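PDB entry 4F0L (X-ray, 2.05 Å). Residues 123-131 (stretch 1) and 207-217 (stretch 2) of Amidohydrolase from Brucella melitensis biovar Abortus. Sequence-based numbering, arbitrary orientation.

Stretch 1 (123-131) TRVGEFHYL
Stretch 2 207-217: EGAVLGVAPHS

Arg124 makes the hydrogen bonds of this contact, both to one backbone carbonyl: NH2 of Arg124 donates to O of Gly208 at 2.9 Å (N-H...O angle 146°), and NH1 of Arg124 donates to the same Gly208 O at 3.0 Å (141°). The forked geometry places the oxygen at the edge of the guanidinium, near its plane, where the N-H bonds of both terminal nitrogens can converge on it. CA-to-CB of Arg124 points toward stretch 2, and chi1 178° (t), chi2 174° (t), chi3 -68° (m) and chi4 -96° carry the group across a gap of 9.3 Å between CA of Arg124 and CA of Ala209. NH1 of Arg124 is also hydrogen-bonded elsewhere in the structure. Gly208 turns at phi/psi 77/-3, a positive phi that by itself favours glycine; an ideal CB here would lie 3.4 Å from Arg124 NH2. Val210 (chi1 175°, t) points toward stretch 1 and sets its CG2 4.1 Å from NH1 of Arg124.

The two stretches run in broadly the same direction, their end-to-end vectors 34° apart. Residues 123-129 belong to a strand that begins earlier in the chain; stretch 2 has short strands at 210-211 and 214-215. Backbone phi/psi is -148/147 at Arg124, -91/92 at Phe128 and -120/2 at Tyr130, against -124/140 at Val210, -135/83 at Ala214 and -59/-52 at His216. No contact joins Val125, Gly126 or Glu127 to Leu211, Gly212 or Val213, so the polar site and the aromatic cluster are separate.

The backbones come nearer at Phe128, whose CA is 6.6 Å from CA of Ala214. CA-to-CB of Phe128 points sideways, but chi1 -171° (t) and chi2 -81° bring the ring nearer. Ala214, directed toward stretch 1, lays its methyl over one face: CB of Ala214 is 3.6 Å from CE2 of Phe128 and 3.9 Å from the ring centroid, 21° off the normal, a CH-pi contact. At the ring edge, CZ of Phe128 is 3.8 Å from O of His216.

His216 (chi1 -179°, t; chi2 -94°) starts sideways, yet its imidazole reaches the aromatic rings, with CD2 of His216 4.1 Å from CE1 of Phe128. Its edge faces the ring of Tyr130 (chi1 58°, p; chi2 83°): the centroids are 5.8 Å apart, the planes 85°, and CD2 of Tyr130 is 4.4 Å from CD2 of His216. Within stretch 2, ND1 of His216 hydrogen-bonds OG of Ser217 (chi1 66°, p) at 3.1 Å. The contact buries 289 Å², both sides summed.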

# COMPACT_ATOMS: atom_id res chain seq x y z
N THR B 123 -12.21 -15.27 0.02
CA THR B 123 -12.83 -16.59 -0.17
C THR B 123 -14.05 -16.63 -1.09
O THR B 123 -14.57 -17.71 -1.42
CB THR B 123 -13.22 -17.19 1.19
OG1 THR B 123 -13.98 -16.23 1.95
CG2 THR B 123 -11.94 -17.56 1.97
N ARG B 124 -14.51 -15.45 -1.51
CA ARG B 124 -15.64 -15.32 -2.44
C ARG B 124 -15.41 -14.11 -3.28
O ARG B 124 -14.83 -13.13 -2.80
CB ARG B 124 -17.01 -15.19 -1.72
CG ARG B 124 -18.20 -15.00 -2.64
CD ARG B 124 -19.52 -15.04 -1.88
NE ARG B 124 -19.80 -16.37 -1.37
CZ ARG B 124 -20.56 -17.29 -1.96
NH1 ARG B 124 -21.15 -17.04 -3.13
NH2 ARG B 124 -20.74 -18.47 -1.37
N VAL B 125 -15.86 -14.16 -4.52
CA VAL B 125 -15.76 -13.01 -5.37
C VAL B 125 -17.12 -12.63 -5.91
O VAL B 125 -17.94 -13.48 -6.23
CB VAL B 125 -14.74 -13.20 -6.53
CG1 VAL B 125 -15.13 -14.37 -7.45
CG2 VAL B 125 -14.59 -11.87 -7.31
N GLY B 126 -17.33 -11.32 -5.97
CA GLY B 126 -18.50 -10.72 -6.62
C GLY B 126 -18.10 -10.22 -7.97
O GLY B 126 -17.50 -9.16 -8.08
N GLU B 127 -18.31 -11.04 -8.98
CA GLU B 127 -17.87 -10.75 -10.33
C GLU B 127 -18.92 -9.92 -11.08
O GLU B 127 -19.96 -10.42 -11.46
CB GLU B 127 -17.57 -12.02 -11.11
CG GLU B 127 -16.95 -11.79 -12.48
CD GLU B 127 -15.61 -11.05 -12.44
OE1 GLU B 127 -14.81 -11.26 -11.50
OE2 GLU B 127 -15.37 -10.25 -13.38
N PHE B 128 -18.60 -8.66 -11.25
CA PHE B 128 -19.48 -7.65 -11.82
C PHE B 128 -19.12 -7.71 -13.30
O PHE B 128 -18.18 -7.03 -13.78
CB PHE B 128 -19.12 -6.30 -11.16
CG PHE B 128 -20.05 -5.16 -11.45
CD1 PHE B 128 -19.95 -4.45 -12.64
CD2 PHE B 128 -20.93 -4.72 -10.51
CE1 PHE B 128 -20.77 -3.33 -12.89
CE2 PHE B 128 -21.74 -3.62 -10.73
CZ PHE B 128 -21.66 -2.92 -11.93
N HIS B 129 -19.89 -8.54 -14.01
CA HIS B 129 -19.47 -9.10 -15.27
C HIS B 129 -20.15 -8.47 -16.46
O HIS B 129 -21.36 -8.69 -16.69
CB HIS B 129 -19.82 -10.59 -15.25
CG HIS B 129 -19.54 -11.28 -16.54
ND1 HIS B 129 -18.31 -11.31 -17.07
CD2 HIS B 129 -20.37 -11.96 -17.43
CE1 HIS B 129 -18.34 -12.00 -18.23
NE2 HIS B 129 -19.61 -12.39 -18.45
N TYR B 130 -19.40 -7.69 -17.23
CA TYR B 130 -20.01 -7.01 -18.39
C TYR B 130 -19.42 -7.36 -19.75
O TYR B 130 -19.85 -6.80 -20.75
CB TYR B 130 -20.06 -5.49 -18.20
CG TYR B 130 -18.77 -4.75 -17.97
CD1 TYR B 130 -17.94 -4.39 -19.03
CD2 TYR B 130 -18.42 -4.32 -16.70
CE1 TYR B 130 -16.77 -3.67 -18.81
CE2 TYR B 130 -17.25 -3.59 -16.48
CZ TYR B 130 -16.44 -3.26 -17.53
OH TYR B 130 -15.30 -2.54 -17.30
N LEU B 131 -18.45 -8.26 -19.79
CA LEU B 131 -17.82 -8.62 -21.02
C LEU B 131 -18.58 -9.83 -21.58
O LEU B 131 -18.24 -10.99 -21.28
CB LEU B 131 -16.36 -8.94 -20.77
CG LEU B 131 -15.53 -9.33 -21.97
CD1 LEU B 131 -15.60 -8.29 -23.08
CD2 LEU B 131 -14.09 -9.58 -21.50
N GLU B 207 -21.74 -25.33 -5.90
CA GLU B 207 -22.09 -25.16 -4.48
C GLU B 207 -21.84 -23.75 -3.92
O GLU B 207 -20.74 -23.21 -4.08
CB GLU B 207 -21.32 -26.15 -3.63
CG GLU B 207 -22.04 -27.44 -3.32
CD GLU B 207 -21.70 -27.90 -1.92
OE1 GLU B 207 -22.62 -28.08 -1.08
OE2 GLU B 207 -20.49 -28.02 -1.64
N GLY B 208 -22.84 -23.19 -3.24
CA GLY B 208 -22.73 -21.86 -2.63
C GLY B 208 -22.85 -20.65 -3.56
O GLY B 208 -22.80 -19.50 -3.08
N ALA B 209 -23.00 -20.89 -4.86
CA ALA B 209 -23.01 -19.81 -5.82
C ALA B 209 -24.24 -18.99 -5.58
O ALA B 209 -25.29 -19.53 -5.20
CB ALA B 209 -23.00 -20.32 -7.25
N VAL B 210 -24.11 -17.69 -5.84
CA VAL B 210 -25.24 -16.80 -5.84
C VAL B 210 -25.29 -16.10 -7.19
O VAL B 210 -24.25 -15.76 -7.75
CB VAL B 210 -25.13 -15.79 -4.68
CG1 VAL B 210 -26.28 -14.77 -4.75
CG2 VAL B 210 -25.18 -16.52 -3.32
N LEU B 211 -26.50 -15.92 -7.73
CA LEU B 211 -26.68 -15.19 -9.01
C LEU B 211 -27.53 -13.97 -8.76
O LEU B 211 -28.71 -14.11 -8.36
CB LEU B 211 -27.34 -16.08 -10.08
CG LEU B 211 -27.65 -15.48 -11.47
CD1 LEU B 211 -26.35 -15.06 -12.15
CD2 LEU B 211 -28.44 -16.45 -12.35
N GLY B 212 -26.95 -12.78 -8.96
CA GLY B 212 -27.70 -11.54 -8.86
C GLY B 212 -27.66 -10.79 -10.19
O GLY B 212 -27.38 -11.40 -11.23
N VAL B 213 -27.93 -9.49 -10.16
CA VAL B 213 -27.89 -8.64 -11.36
C VAL B 213 -27.15 -7.33 -11.06
O VAL B 213 -27.08 -6.90 -9.91
CB VAL B 213 -29.30 -8.31 -11.89
CG1 VAL B 213 -30.10 -9.60 -12.17
CG2 VAL B 213 -30.03 -7.40 -10.92
N ALA B 214 -26.55 -6.76 -12.11
CA ALA B 214 -25.71 -5.58 -11.96
C ALA B 214 -26.06 -4.57 -13.06
O ALA B 214 -25.39 -4.51 -14.08
CB ALA B 214 -24.22 -5.95 -12.04
N PRO B 215 -27.11 -3.75 -12.83
CA PRO B 215 -27.22 -2.57 -13.68
C PRO B 215 -25.93 -1.77 -13.62
O PRO B 215 -25.43 -1.47 -12.53
CB PRO B 215 -28.39 -1.80 -13.07
CG PRO B 215 -28.63 -2.39 -11.72
CD PRO B 215 -28.15 -3.81 -11.80
N HIS B 216 -25.36 -1.45 -14.76
CA HIS B 216 -23.99 -0.90 -14.74
C HIS B 216 -23.85 0.36 -13.92
O HIS B 216 -23.00 0.47 -13.04
CB HIS B 216 -23.50 -0.64 -16.14
CG HIS B 216 -22.10 -0.12 -16.18
ND1 HIS B 216 -21.82 1.21 -16.22
CD2 HIS B 216 -20.89 -0.78 -16.13
CE1 HIS B 216 -20.48 1.38 -16.22
NE2 HIS B 216 -19.91 0.16 -16.16
N SER B 217 -24.71 1.32 -14.22
CA SER B 217 -24.66 2.66 -13.62
C SER B 217 -25.89 3.41 -14.08
O SER B 217 -26.60 2.95 -15.00
CB SER B 217 -23.43 3.43 -14.11
OG SER B 217 -23.56 3.68 -15.49